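Local coordinates for putative 4-amino-4-deoxychorismate lyase (Thermus thermophilus, PDB 2ZGI), which probably acts as a lyase that uses pyridoxal 5'-phosphate as cofactor and belongs to the class-IV aminotransferase family, at residues G53-G58 with V85-R90; C78-F83 with E93-A98; G155-G160 with Y174-G179. All coordinates share one frame; numbering follows the deposited sequence.

How the contacts relate
Contacts 1 and 2 share the hairpin of strands 78-86 and 89-96, their centres 21 Å apart: contact 1 sits at its turn, contact 2 along its paired body, and both touch the second subunit. Contact 3 lies in another part of the fold, about 13 Å from contact 2 at the nearest atoms, where strand 157-160 meets the end of strand 172-176. All three are partly buried. A backbone ladder and arginine side chains carry contact 2, while contact 1 mixes a carboxylate grip with V85, L54 and proline packing and one water. Contact 3 has no direct hydrogen bonds across it, using close backbone packing and waters instead, and alone includes residues lining the cofactor pocket.

Contact 1 of 3, residues G53-G58 with V85-R90; sequences GLSYPG and VGEGVR
The Y56 ring has the backbone N of G58 on one face, 3.3 Å above the plane and toward the rim; its CD1 also makes apolar contact with V85 CG2, at 4.3 Å. L42, R46 and L50 of helix 38-51 pack on the same side chain, and its OH is tied to D59. The setting is an inter-helix loop laid over the tip of a beta hairpin: 53-58 leaves helix 38-51 through a Schellman motif with G53 as the C-prime residue, and G86 to V89 form the hairpin's type II turn. The second flat group is the E87 carboxylate. E87 CG sits beside the backbone N and the chain bends at chi2 (-55°), which folds the acid back onto the loop. There S55 N donates to OE1 at 3.3 Å, approaching from above the carboxylate plane, 34° out of it, and more weakly to OE2. S55 OG makes at best a weak hydrogen bond to E87 OE1. OE2 stands 3.0 Å from G53 O, two acceptors with no hydrogen bond between them, a closeness that may be mildly unfavourable. L54 crosses E87 obliquely, its CD2 against E87 CG and its CD1 against V85 O. V85 CG1 touches the S55 carbonyl O at 3.4 Å, and V85 CG2 meets P57 CD tip to tip. The proline ring crosses the R90 chain obliquely, with P57 CG 3.5 Å from R90 CD, before the bend at chi3 carries the guanidinium to a salt bridge with D65. One water bridges the backbones, donating to G86 O at 2.9 Å and to S55 O at a very short 2.4 Å.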
ATOM      1  N   GLY D  53       1.767  10.526  27.025  1.00 31.92           N
ATOM      2  CA  GLY D  53       1.954  11.775  27.756  1.00 32.12           C
ATOM      3  C   GLY D  53       0.729  12.336  28.441  1.00 32.60           C
ATOM      4  O   GLY D  53       0.628  13.553  28.599  1.00 32.14           O
ATOM      5  N   LEU D  54      -0.211  11.468  28.824  1.00 32.93           N
ATOM      6  CA  LEU D  54      -1.406  11.900  29.537  1.00 34.14           C
ATOM      7  C   LEU D  54      -1.273  11.652  31.045  1.00 34.90           C
ATOM      8  O   LEU D  54      -0.934  10.542  31.462  1.00 35.79           O
ATOM      9  CB  LEU D  54      -2.647  11.174  28.988  1.00 34.27           C
ATOM     10  CG  LEU D  54      -2.957  11.266  27.487  1.00 34.39           C
ATOM     11  CD1 LEU D  54      -3.975  10.187  27.125  1.00 36.90           C
ATOM     12  CD2 LEU D  54      -3.474  12.630  27.122  1.00 33.73           C
ATOM     13  N   SER D  55      -1.523  12.681  31.850  1.00 34.97           N
ATOM     14  CA  SER D  55      -1.580  12.533  33.318  1.00 35.41           C
ATOM     15  C   SER D  55      -2.548  11.447  33.762  1.00 34.45           C
ATOM     16  O   SER D  55      -3.726  11.473  33.395  1.00 35.04           O
ATOM     17  CB  SER D  55      -1.993  13.841  33.982  1.00 35.59           C
ATOM     18  OG  SER D  55      -1.134  14.895  33.600  1.00 38.36           O
ATOM     19  N   TYR D  56      -2.045  10.497  34.542  1.00 33.96           N
ATOM     20  CA  TYR D  56      -2.855   9.441  35.156  1.00 33.02           C
ATOM     21  C   TYR D  56      -3.433   9.929  36.489  1.00 33.41           C
ATOM     22  O   TYR D  56      -2.690  10.386  37.341  1.00 34.40           O
ATOM     23  CB  TYR D  56      -2.007   8.178  35.358  1.00 32.62           C
ATOM     24  CG  TYR D  56      -2.830   7.006  35.862  1.00 31.45           C
ATOM     25  CD1 TYR D  56      -3.868   6.492  35.094  1.00 30.06           C
ATOM     26  CD2 TYR D  56      -2.604   6.449  37.126  1.00 31.12           C
ATOM     27  CE1 TYR D  56      -4.640   5.438  35.539  1.00 31.48           C
ATOM     28  CE2 TYR D  56      -3.391   5.385  37.592  1.00 31.09           C
ATOM     29  CZ  TYR D  56      -4.418   4.893  36.783  1.00 31.15           C
ATOM     30  OH  TYR D  56      -5.229   3.850  37.183  1.00 31.49           O
ATOM     31  N   PRO D  57      -4.760   9.847  36.684  1.00 33.48           N
ATOM     32  CA  PRO D  57      -5.317  10.419  37.933  1.00 34.07           C
ATOM     33  C   PRO D  57      -5.201   9.541  39.199  1.00 34.54           C
ATOM     34  O   PRO D  57      -5.621   9.965  40.298  1.00 35.01           O
ATOM     35  CB  PRO D  57      -6.773  10.664  37.574  1.00 34.65           C
ATOM     36  CG  PRO D  57      -7.074   9.597  36.574  1.00 33.78           C
ATOM     37  CD  PRO D  57      -5.817   9.492  35.732  1.00 33.29           C
ATOM     38  N   GLY D  58      -4.625   8.348  39.055  1.00 34.01           N
ATOM     39  CA  GLY D  58      -4.366   7.474  40.182  1.00 33.93           C
ATOM     40  C   GLY D  58      -5.424   6.415  40.340  1.00 33.88           C
ATOM     41  O   GLY D  58      -6.590   6.606  39.953  1.00 33.52           O
ATOM     42  N   VAL D  85      -9.151   8.070  30.406  1.00 23.88           N
ATOM     43  CA  VAL D  85      -8.222   9.116  30.790  1.00 23.97           C
ATOM     44  C   VAL D  85      -7.917  10.108  29.646  1.00 24.77           C
ATOM     45  O   VAL D  85      -7.513   9.717  28.534  1.00 23.62           O
ATOM     46  CB  VAL D  85      -6.889   8.510  31.287  1.00 23.92           C
ATOM     47  CG1 VAL D  85      -5.893   9.596  31.610  1.00 24.06           C
ATOM     48  CG2 VAL D  85      -7.133   7.614  32.536  1.00 24.08           C
ATOM     49  N   GLY D  86      -8.091  11.392  29.935  1.00 24.68           N
ATOM     50  CA  GLY D  86      -7.487  12.451  29.129  1.00 26.19           C
ATOM     51  C   GLY D  86      -6.940  13.496  30.089  1.00 28.46           C
ATOM     52  O   GLY D  86      -7.119  13.366  31.320  1.00 28.04           O
ATOM     53  N   GLU D  87      -6.272  14.509  29.545  1.00 30.35           N
ATOM     54  CA  GLU D  87      -5.879  15.697  30.337  1.00 32.55           C
ATOM     55  C   GLU D  87      -7.092  16.387  30.978  1.00 32.80           C
ATOM     56  O   GLU D  87      -7.999  16.844  30.275  1.00 33.59           O
ATOM     57  CB  GLU D  87      -5.082  16.682  29.489  1.00 33.17           C
ATOM     58  CG  GLU D  87      -3.783  16.138  28.927  1.00 36.15           C
ATOM     59  CD  GLU D  87      -2.808  15.555  29.978  1.00 41.29           C
ATOM     60  OE1 GLU D  87      -3.145  15.461  31.177  1.00 42.63           O
ATOM     61  OE2 GLU D  87      -1.677  15.180  29.582  1.00 44.91           O
ATOM     62  N   GLY D  88      -7.112  16.409  32.312  1.00 33.57           N
ATOM     63  CA  GLY D  88      -8.223  16.972  33.100  1.00 33.35           C
ATOM     64  C   GLY D  88      -9.490  16.129  33.026  1.00 33.61           C
ATOM     65  O   GLY D  88     -10.593  16.611  33.293  1.00 34.90           O
ATOM     66  N   VAL D  89      -9.353  14.873  32.639  1.00 32.77           N
ATOM     67  CA  VAL D  89     -10.526  14.037  32.470  1.00 32.70           C
ATOM     68  C   VAL D  89     -10.276  12.696  33.093  1.00 32.21           C
ATOM     69  O   VAL D  89      -9.312  12.000  32.735  1.00 31.69           O
ATOM     70  CB  VAL D  89     -10.887  13.766  30.978  1.00 32.67           C
ATOM     71  CG1 VAL D  89     -11.974  12.665  30.878  1.00 32.09           C
ATOM     72  CG2 VAL D  89     -11.341  15.041  30.288  1.00 33.29           C
ATOM     73  N   ARG D  90     -11.140  12.387  34.050  1.00 32.13           N
ATOM     74  CA  ARG D  90     -11.261  11.062  34.603  0.50 32.72           C
ATOM     75  C   ARG D  90     -12.716  10.675  34.393  1.00 32.85           C
ATOM     76  O   ARG D  90     -13.620  11.225  35.026  1.00 33.21           O
ATOM     77  CB  ARG D  90     -10.896  11.076  36.085  0.50 32.82           C
ATOM     78  CG  ARG D  90     -10.760   9.705  36.710  0.50 34.89           C
ATOM     79  CD  ARG D  90     -10.223   9.840  38.116  0.50 37.89           C
ATOM     80  NE  ARG D  90     -11.033  10.771  38.895  0.50 40.59           N
ATOM     81  CZ  ARG D  90     -11.984  10.381  39.730  0.50 41.21           C
ATOM     82  NH1 ARG D  90     -12.203   9.092  39.887  0.50 41.50           N
ATOM     83  NH2 ARG D  90     -12.701  11.263  40.414  0.50 41.71           N
TER
HETATM   84  O   HOH W   1      -5.787  12.649  33.804  1.00 47.76           O

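Contact 2 of 3, residues C78-F83 with E93-A98; sequences CLRLRF and EARPYA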
ATOM      1  N   CYS D  78     -24.602  -8.593  35.496  1.00 34.30           N
ATOM      2  CA  CYS D  78     -23.309  -8.155  34.999  1.00 33.54           C
ATOM      3  C   CYS D  78     -23.378  -6.715  34.550  1.00 33.05           C
ATOM      4  O   CYS D  78     -24.465  -6.193  34.283  1.00 33.15           O
ATOM      5  CB  CYS D  78     -22.874  -9.027  33.825  1.00 33.40           C
ATOM      6  SG  CYS D  78     -22.684 -10.768  34.256  1.00 35.16           S
ATOM      7  N   LEU D  79     -22.204  -6.093  34.482  1.00 32.08           N
ATOM      8  CA  LEU D  79     -22.039  -4.696  34.126  1.00 31.24           C
ATOM      9  C   LEU D  79     -20.929  -4.596  33.109  1.00 30.27           C
ATOM     10  O   LEU D  79     -20.007  -5.408  33.115  1.00 29.91           O
ATOM     11  CB  LEU D  79     -21.642  -3.879  35.360  1.00 31.57           C
ATOM     12  CG  LEU D  79     -22.731  -3.731  36.417  1.00 32.66           C
ATOM     13  CD1 LEU D  79     -22.145  -3.119  37.685  1.00 36.70           C
ATOM     14  CD2 LEU D  79     -23.852  -2.848  35.883  1.00 34.99           C
ATOM     15  N   ARG D  80     -21.039  -3.614  32.226  1.00 29.64           N
ATOM     16  CA  ARG D  80     -19.927  -3.182  31.395  1.00 29.33           C
ATOM     17  C   ARG D  80     -19.443  -1.856  31.957  1.00 28.67           C
ATOM     18  O   ARG D  80     -20.231  -0.907  32.153  1.00 28.70           O
ATOM     19  CB  ARG D  80     -20.357  -3.022  29.934  1.00 30.09           C
ATOM     20  CG  ARG D  80     -19.190  -2.767  28.965  1.00 32.27           C
ATOM     21  CD  ARG D  80     -19.680  -1.882  27.815  1.00 33.96           C
ATOM     22  NE  ARG D  80     -18.638  -1.398  26.914  1.00 35.98           N
ATOM     23  CZ  ARG D  80     -18.227  -0.128  26.841  1.00 39.53           C
ATOM     24  NH1 ARG D  80     -18.741   0.802  27.641  1.00 40.20           N
ATOM     25  NH2 ARG D  80     -17.280   0.218  25.970  1.00 42.49           N
ATOM     26  N   LEU D  81     -18.145  -1.784  32.219  1.00 26.92           N
ATOM     27  CA  LEU D  81     -17.565  -0.605  32.806  1.00 26.19           C
ATOM     28  C   LEU D  81     -16.598  -0.017  31.829  1.00 26.20           C
ATOM     29  O   LEU D  81     -15.992  -0.729  31.022  1.00 25.84           O
ATOM     30  CB  LEU D  81     -16.796  -0.974  34.101  1.00 26.80           C
ATOM     31  CG  LEU D  81     -17.516  -1.803  35.161  1.00 26.75           C
ATOM     32  CD1 LEU D  81     -16.520  -2.352  36.206  1.00 29.02           C
ATOM     33  CD2 LEU D  81     -18.496  -0.874  35.836  1.00 29.19           C
ATOM     34  N   ARG D  82     -16.418   1.287  31.923  1.00 25.81           N
ATOM     35  CA  ARG D  82     -15.439   1.939  31.117  1.00 26.12           C
ATOM     36  C   ARG D  82     -14.731   3.054  31.866  1.00 25.56           C
ATOM     37  O   ARG D  82     -15.389   3.921  32.470  1.00 26.72           O
ATOM     38  CB  ARG D  82     -16.147   2.498  29.908  1.00 26.45           C
ATOM     39  CG  ARG D  82     -15.222   2.906  28.818  1.00 29.01           C
ATOM     40  CD  ARG D  82     -15.948   3.931  28.016  1.00 33.92           C
ATOM     41  NE  ARG D  82     -14.995   4.914  27.610  1.00 38.83           N
ATOM     42  CZ  ARG D  82     -14.338   4.843  26.470  1.00 36.34           C
ATOM     43  NH1 ARG D  82     -14.610   3.843  25.656  1.00 36.08           N
ATOM     44  NH2 ARG D  82     -13.453   5.769  26.160  1.00 31.12           N
ATOM     45  N   PHE D  83     -13.397   3.046  31.805  1.00 24.86           N
ATOM     46  CA  PHE D  83     -12.563   4.029  32.477  1.00 24.40           C
ATOM     47  C   PHE D  83     -11.777   4.744  31.396  1.00 24.79           C
ATOM     48  O   PHE D  83     -11.104   4.106  30.613  1.00 23.58           O
ATOM     49  CB  PHE D  83     -11.551   3.366  33.428  1.00 24.85           C
ATOM     50  CG  PHE D  83     -12.159   2.678  34.640  1.00 26.96           C
ATOM     51  CD1 PHE D  83     -13.157   3.289  35.397  1.00 30.00           C
ATOM     52  CD2 PHE D  83     -11.641   1.466  35.084  1.00 31.30           C
ATOM     53  CE1 PHE D  83     -13.677   2.663  36.537  1.00 31.65           C
ATOM     54  CE2 PHE D  83     -12.155   0.836  36.241  1.00 31.16           C
ATOM     55  CZ  PHE D  83     -13.175   1.437  36.950  1.00 30.19           C
ATOM     56  N   GLU D  93     -17.672   4.976  34.045  1.00 27.78           N
ATOM     57  CA  GLU D  93     -19.083   4.706  33.760  1.00 28.81           C
ATOM     58  C   GLU D  93     -19.422   3.229  33.801  1.00 28.40           C
ATOM     59  O   GLU D  93     -18.542   2.374  33.633  1.00 28.56           O
ATOM     60  CB  GLU D  93     -19.450   5.271  32.396  1.00 29.31           C
ATOM     61  CG  GLU D  93     -18.469   4.912  31.322  1.00 31.87           C
ATOM     62  CD  GLU D  93     -18.729   5.701  30.072  1.00 35.40           C
ATOM     63  OE1 GLU D  93     -17.873   6.571  29.759  1.00 34.02           O
ATOM     64  OE2 GLU D  93     -19.808   5.469  29.453  1.00 33.91           O
ATOM     65  N   ALA D  94     -20.704   2.941  34.024  1.00 28.86           N
ATOM     66  CA  ALA D  94     -21.184   1.583  34.155  1.00 28.39           C
ATOM     67  C   ALA D  94     -22.557   1.500  33.581  1.00 29.72           C
ATOM     68  O   ALA D  94     -23.385   2.410  33.740  1.00 29.23           O
ATOM     69  CB  ALA D  94     -21.213   1.148  35.622  1.00 28.84           C
ATOM     70  N   ARG D  95     -22.810   0.393  32.908  1.00 29.92           N
ATOM     71  CA  ARG D  95     -24.127   0.148  32.393  1.00 31.49           C
ATOM     72  C   ARG D  95     -24.364  -1.362  32.421  1.00 31.80           C
ATOM     73  O   ARG D  95     -23.401  -2.152  32.404  1.00 29.72           O
ATOM     74  CB  ARG D  95     -24.270   0.716  30.974  1.00 31.69           C
ATOM     75  CG  ARG D  95     -23.613  -0.127  29.909  1.00 33.14           C
ATOM     76  CD  ARG D  95     -23.375   0.658  28.672  1.00 36.53           C
ATOM     77  NE  ARG D  95     -22.847  -0.188  27.612  1.00 39.00           N
ATOM     78  CZ  ARG D  95     -22.176   0.276  26.566  1.00 42.17           C
ATOM     79  NH1 ARG D  95     -21.927   1.580  26.458  1.00 43.01           N
ATOM     80  NH2 ARG D  95     -21.732  -0.568  25.643  1.00 41.40           N
ATOM     81  N   PRO D  96     -25.649  -1.755  32.436  1.00 33.13           N
ATOM     82  CA  PRO D  96     -26.026  -3.164  32.400  1.00 33.13           C
ATOM     83  C   PRO D  96     -25.364  -3.849  31.206  1.00 32.75           C
ATOM     84  O   PRO D  96     -25.293  -3.262  30.119  1.00 32.34           O
ATOM     85  CB  PRO D  96     -27.534  -3.099  32.148  1.00 33.95           C
ATOM     86  CG  PRO D  96     -27.725  -1.810  31.332  1.00 34.39           C
ATOM     87  CD  PRO D  96     -26.803  -0.877  32.121  1.00 33.74           C
ATOM     88  N   TYR D  97     -24.866  -5.065  31.420  1.00 32.94           N
ATOM     89  CA  TYR D  97     -24.255  -5.866  30.359  1.00 32.48           C
ATOM     90  C   TYR D  97     -25.294  -6.853  29.859  1.00 31.97           C
ATOM     91  O   TYR D  97     -26.039  -7.435  30.654  1.00 32.05           O
ATOM     92  CB  TYR D  97     -23.018  -6.602  30.923  1.00 33.17           C
ATOM     93  CG  TYR D  97     -22.348  -7.606  29.982  1.00 33.66           C
ATOM     94  CD1 TYR D  97     -21.286  -7.232  29.173  1.00 33.97           C
ATOM     95  CD2 TYR D  97     -22.772  -8.938  29.932  1.00 34.79           C
ATOM     96  CE1 TYR D  97     -20.666  -8.147  28.311  1.00 33.53           C
ATOM     97  CE2 TYR D  97     -22.166  -9.861  29.080  1.00 33.85           C
ATOM     98  CZ  TYR D  97     -21.109  -9.465  28.286  1.00 34.21           C
ATOM     99  OH  TYR D  97     -20.515 -10.384  27.446  1.00 36.77           O
ATOM    100  N   ALA D  98     -25.376  -7.028  28.548  1.00 31.44           N
ATOM    101  CA  ALA D  98     -26.205  -8.097  28.002  1.00 31.73           C
ATOM    102  C   ALA D  98     -25.332  -9.045  27.164  1.00 31.42           C
ATOM    103  O   ALA D  98     -24.614  -8.600  26.255  1.00 31.91           O
ATOM    104  CB  ALA D  98     -27.362  -7.531  27.172  1.00 31.79           C
TER
HETATM  105  O   HOH W   2     -26.529  -8.452  33.273  1.00 30.23           O
HETATM  106  O   HOH W   3     -15.394   6.199  30.793  1.00 21.79           O
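Backbone hydrogen bonds come first: strands 78-83 and 93-96 are the antiparallel arms of a beta hairpin, with R80-R95 and R82-E93 as hydrogen-bonded pairs. R80 N reaches R95 O at 2.8 Å, nearly along the C=O axis (172°). Past P96 the ladder gains one more bond, Y97 N to C78 O at 3.1 Å, with the donor 49° out of the carbonyl plane. The charged side chains share one face. R80 and R95 run side by side, their guanidiniums in an offset stack with centres 4.0 Å apart and planes at 14°; R80 CD lies over one face of the R95 guanidinium, 3.3 Å from R95 NH2. R82 and E93 make a long salt bridge, NE to OE1 4.0 Å. A water knits that pair, donating to R82 O and, at 2.7 Å, to E93 OE1. R82 NE has its stronger partner in T84, and Y19 of the second subunit meets the guanidinium in a cation-pi contact. L81 and A94 share the other face, L81 CD2 tight on A94 CB at 3.4 Å. At the strand end Y97 CB packs on C78 CB, next to the C78-C243 disulfide, with R80 CB at the ring edge. The flat stack pairs like charges, a repulsion probably offset in part by solvent at R95 and by E93, near R80 without touching it. The R80 side chain, about 8 Å from PLP, may add positive potential near the pocket.

Contact 3 of 3, residues G155-G160 with Y174-G179; sequences GHVVDG and YLLEGG. With PLP (pyridoxal-5'-phosphate), chain P.
V158, L176 and G179 carry most of this contact, where the end of strand 172-176 turns past strand 157-160 beside the cofactor. V158 is the centre. With D159 it forms a classic beta bulge facing L150, and its side chain drives into the turn of the other segment. CG1 lies beside the backbone N (chi1 -57°) and touches E177 O at 3.2 Å; CG2 takes the crowded position between N and carbonyl carbon and leans on G178 O. G178, at a positive phi of 100°, has no side chain to hold the valine off. L176 points at the other segment, its CD2 3.6 Å from V157 O. G179 brings its alpha carbon to V158 O, a CH...O contact of 3.3 Å, and equally close to the D159 carboxylate, with OD2 at 3.3 Å from the same CA. No direct hydrogen bond joins the two segments. Waters serve instead: one lies 2.9 Å from V157 O and 2.9 Å from E177 O, and a second stands 2.8 Å from V158 O, with a weak hydrogen bond to L176 O. D159 joins this packing to the cofactor. Its chi1 of -134° is off the staggered positions, with OD2 hydrogen-bonded to L180 N and OD1 turned to PLP, 2.9 Å from N1. G160 O also lies near the PLP methyl carbon C2A, while R44, S218, I183 and T184 bind the cofactor too. An acid set against the pyridine nitrogen would be expected to favour its protonated form, and so a stronger electron sink, as in other pyridoxal enzymes.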
ATOM      1  N   GLY D 155       0.586  -5.557   5.643  1.00 25.41           N
ATOM      2  CA  GLY D 155      -0.425  -6.554   5.316  1.00 25.00           C
ATOM      3  C   GLY D 155      -0.599  -7.725   6.264  1.00 24.98           C
ATOM      4  O   GLY D 155      -1.381  -8.631   5.966  1.00 25.38           O
ATOM      5  N   HIS D 156       0.072  -7.720   7.422  1.00 23.43           N
ATOM      6  CA  HIS D 156      -0.241  -8.729   8.428  1.00 23.38           C
ATOM      7  C   HIS D 156      -1.648  -8.418   8.970  1.00 23.74           C
ATOM      8  O   HIS D 156      -2.004  -7.247   9.024  1.00 22.38           O
ATOM      9  CB  HIS D 156       0.698  -8.673   9.626  1.00 23.35           C
ATOM     10  CG  HIS D 156       2.143  -8.770   9.275  1.00 23.49           C
ATOM     11  ND1 HIS D 156       2.688  -9.894   8.687  1.00 29.35           N
ATOM     12  CD2 HIS D 156       3.157  -7.901   9.436  1.00 23.81           C
ATOM     13  CE1 HIS D 156       3.986  -9.717   8.525  1.00 23.31           C
ATOM     14  NE2 HIS D 156       4.292  -8.507   8.948  1.00 27.18           N
ATOM     15  N   VAL D 157      -2.394  -9.460   9.354  1.00 24.28           N
ATOM     16  CA  VAL D 157      -3.667  -9.317  10.085  1.00 25.59           C
ATOM     17  C   VAL D 157      -3.329  -9.189  11.563  1.00 25.48           C
ATOM     18  O   VAL D 157      -2.814 -10.143  12.189  1.00 26.36           O
ATOM     19  CB  VAL D 157      -4.612 -10.518   9.905  1.00 25.98           C
ATOM     20  CG1 VAL D 157      -5.933 -10.295  10.686  1.00 26.88           C
ATOM     21  CG2 VAL D 157      -4.887 -10.796   8.396  1.00 25.85           C
ATOM     22  N   VAL D 158      -3.601  -8.019  12.133  1.00 25.53           N
ATOM     23  CA  VAL D 158      -3.129  -7.753  13.511  1.00 24.62           C
ATOM     24  C   VAL D 158      -4.158  -7.436  14.624  1.00 25.81           C
ATOM     25  O   VAL D 158      -3.772  -7.282  15.800  1.00 25.88           O
ATOM     26  CB  VAL D 158      -2.046  -6.637  13.508  1.00 25.48           C
ATOM     27  CG1 VAL D 158      -0.866  -7.031  12.591  1.00 24.69           C
ATOM     28  CG2 VAL D 158      -2.639  -5.299  13.098  1.00 22.70           C
ATOM     29  N   ASP D 159      -5.430  -7.266  14.282  1.00 24.60           N
ATOM     30  CA  ASP D 159      -6.399  -6.949  15.332  1.00 24.39           C
ATOM     31  C   ASP D 159      -7.808  -7.155  14.820  1.00 24.37           C
ATOM     32  O   ASP D 159      -8.052  -7.244  13.580  1.00 23.06           O
ATOM     33  CB  ASP D 159      -6.204  -5.506  15.854  1.00 24.74           C
ATOM     34  CG  ASP D 159      -6.226  -5.399  17.398  1.00 25.07           C
ATOM     35  OD1 ASP D 159      -6.911  -6.216  18.055  1.00 25.92           O
ATOM     36  OD2 ASP D 159      -5.565  -4.470  17.957  1.00 26.96           O
ATOM     37  N   GLY D 160      -8.723  -7.290  15.777  1.00 24.54           N
ATOM     38  CA  GLY D 160     -10.156  -7.127  15.521  1.00 25.56           C
ATOM     39  C   GLY D 160     -10.550  -5.715  15.920  1.00 26.22           C
ATOM     40  O   GLY D 160      -9.773  -5.030  16.579  1.00 27.43           O
ATOM     41  N   TYR D 174      -1.730 -19.650  18.718  1.00 37.16           N
ATOM     42  CA  TYR D 174      -0.958 -18.483  18.320  1.00 35.50           C
ATOM     43  C   TYR D 174      -1.670 -17.187  18.666  1.00 34.31           C
ATOM     44  O   TYR D 174      -2.861 -17.026  18.382  1.00 33.23           O
ATOM     45  CB  TYR D 174      -0.702 -18.510  16.817  1.00 35.60           C
ATOM     46  CG  TYR D 174      -0.007 -19.776  16.387  1.00 37.84           C
ATOM     47  CD1 TYR D 174       1.388 -19.878  16.439  1.00 38.51           C
ATOM     48  CD2 TYR D 174      -0.743 -20.886  15.958  1.00 39.10           C
ATOM     49  CE1 TYR D 174       2.037 -21.052  16.040  1.00 40.21           C
ATOM     50  CE2 TYR D 174      -0.103 -22.067  15.557  1.00 41.65           C
ATOM     51  CZ  TYR D 174       1.285 -22.140  15.607  1.00 42.42           C
ATOM     52  OH  TYR D 174       1.918 -23.304  15.215  1.00 44.67           O
ATOM     53  N   LEU D 175      -0.936 -16.273  19.283  1.00 33.28           N
ATOM     54  CA  LEU D 175      -1.431 -14.916  19.488  1.00 33.07           C
ATOM     55  C   LEU D 175      -0.868 -14.028  18.389  1.00 32.83           C
ATOM     56  O   LEU D 175       0.361 -13.965  18.163  1.00 31.96           O
ATOM     57  CB  LEU D 175      -1.057 -14.377  20.874  1.00 33.64           C
ATOM     58  CG  LEU D 175      -1.174 -15.304  22.098  1.00 34.49           C
ATOM     59  CD1 LEU D 175      -1.120 -14.461  23.375  1.00 35.41           C
ATOM     60  CD2 LEU D 175      -2.426 -16.206  22.090  1.00 33.52           C
ATOM     61  N   LEU D 176      -1.772 -13.356  17.678  1.00 32.03           N
ATOM     62  CA  LEU D 176      -1.384 -12.595  16.498  1.00 31.62           C
ATOM     63  C   LEU D 176      -0.803 -11.270  16.964  1.00 31.93           C
ATOM     64  O   LEU D 176      -1.490 -10.515  17.671  1.00 31.91           O
ATOM     65  CB  LEU D 176      -2.593 -12.361  15.575  1.00 31.79           C
ATOM     66  CG  LEU D 176      -2.926 -13.420  14.510  1.00 31.93           C
ATOM     67  CD1 LEU D 176      -3.076 -14.809  15.099  1.00 31.58           C
ATOM     68  CD2 LEU D 176      -4.198 -13.038  13.779  1.00 32.58           C
ATOM     69  N   GLU D 177       0.445 -10.983  16.584  1.00 30.11           N
ATOM     70  CA  GLU D 177       1.097  -9.747  17.009  1.00 30.15           C
ATOM     71  C   GLU D 177       0.695  -8.560  16.154  1.00 29.06           C
ATOM     72  O   GLU D 177       0.077  -8.729  15.108  1.00 28.87           O
ATOM     73  CB  GLU D 177       2.628  -9.882  16.986  1.00 30.20           C
ATOM     74  CG  GLU D 177       3.146 -10.998  17.828  1.00 34.37           C
ATOM     75  CD  GLU D 177       4.642 -11.197  17.685  1.00 37.41           C
ATOM     76  OE1 GLU D 177       5.251 -10.727  16.701  1.00 38.18           O
ATOM     77  OE2 GLU D 177       5.212 -11.837  18.590  1.00 43.39           O
ATOM     78  N   GLY D 178       1.063  -7.369  16.627  1.00 27.85           N
ATOM     79  CA  GLY D 178       0.919  -6.122  15.888  1.00 27.93           C
ATOM     80  C   GLY D 178      -0.270  -5.230  16.238  1.00 27.50           C
ATOM     81  O   GLY D 178      -0.417  -4.168  15.663  1.00 27.24           O
ATOM     82  N   GLY D 179      -1.103  -5.664  17.183  1.00 27.64           N
ATOM     83  CA  GLY D 179      -2.276  -4.905  17.590  1.00 27.94           C
ATOM     84  C   GLY D 179      -2.182  -4.548  19.067  1.00 29.05           C
ATOM     85  O   GLY D 179      -1.091  -4.380  19.611  1.00 28.70           O
TER
HETATM   86  N1  PLP P 248      -8.697  -5.066  20.065  1.00 23.95           N
HETATM   87  C2  PLP P 248      -8.988  -3.751  20.153  1.00 26.20           C
HETATM   88  C2A PLP P 248      -8.741  -2.866  18.966  1.00 23.33           C
HETATM   89  C3  PLP P 248      -9.533  -3.229  21.331  1.00 24.02           C
HETATM   90  O3  PLP P 248      -9.812  -1.896  21.374  1.00 25.60           O
HETATM   91  C4  PLP P 248      -9.732  -4.083  22.423  1.00 25.07           C
HETATM   92  C4A PLP P 248     -10.270  -3.601  23.754  1.00 24.21           C
HETATM   93  C5  PLP P 248      -9.390  -5.429  22.311  1.00 23.38           C
HETATM   94  C6  PLP P 248      -8.868  -5.883  21.101  1.00 26.52           C
HETATM   95  C5A PLP P 248      -9.610  -6.422  23.432  1.00 26.39           C
HETATM   96  O4P PLP P 248      -8.823  -6.196  24.603  1.00 26.61           O
HETATM   97  P   PLP P 248      -9.213  -6.752  26.053  1.00 26.49           P
HETATM   98  O1P PLP P 248      -9.166  -8.258  25.986  1.00 24.81           O
HETATM   99  O2P PLP P 248     -10.611  -6.297  26.408  1.00 27.97           O
HETATM  100  O3P PLP P 248      -8.137  -6.092  26.851  1.00 24.24           O
HETATM  101  O   HOH W   4      -0.184 -10.920  13.204  1.00 26.37           O
HETATM  102  O   HOH W   5      -4.331  -8.693  18.165  1.00 46.93           O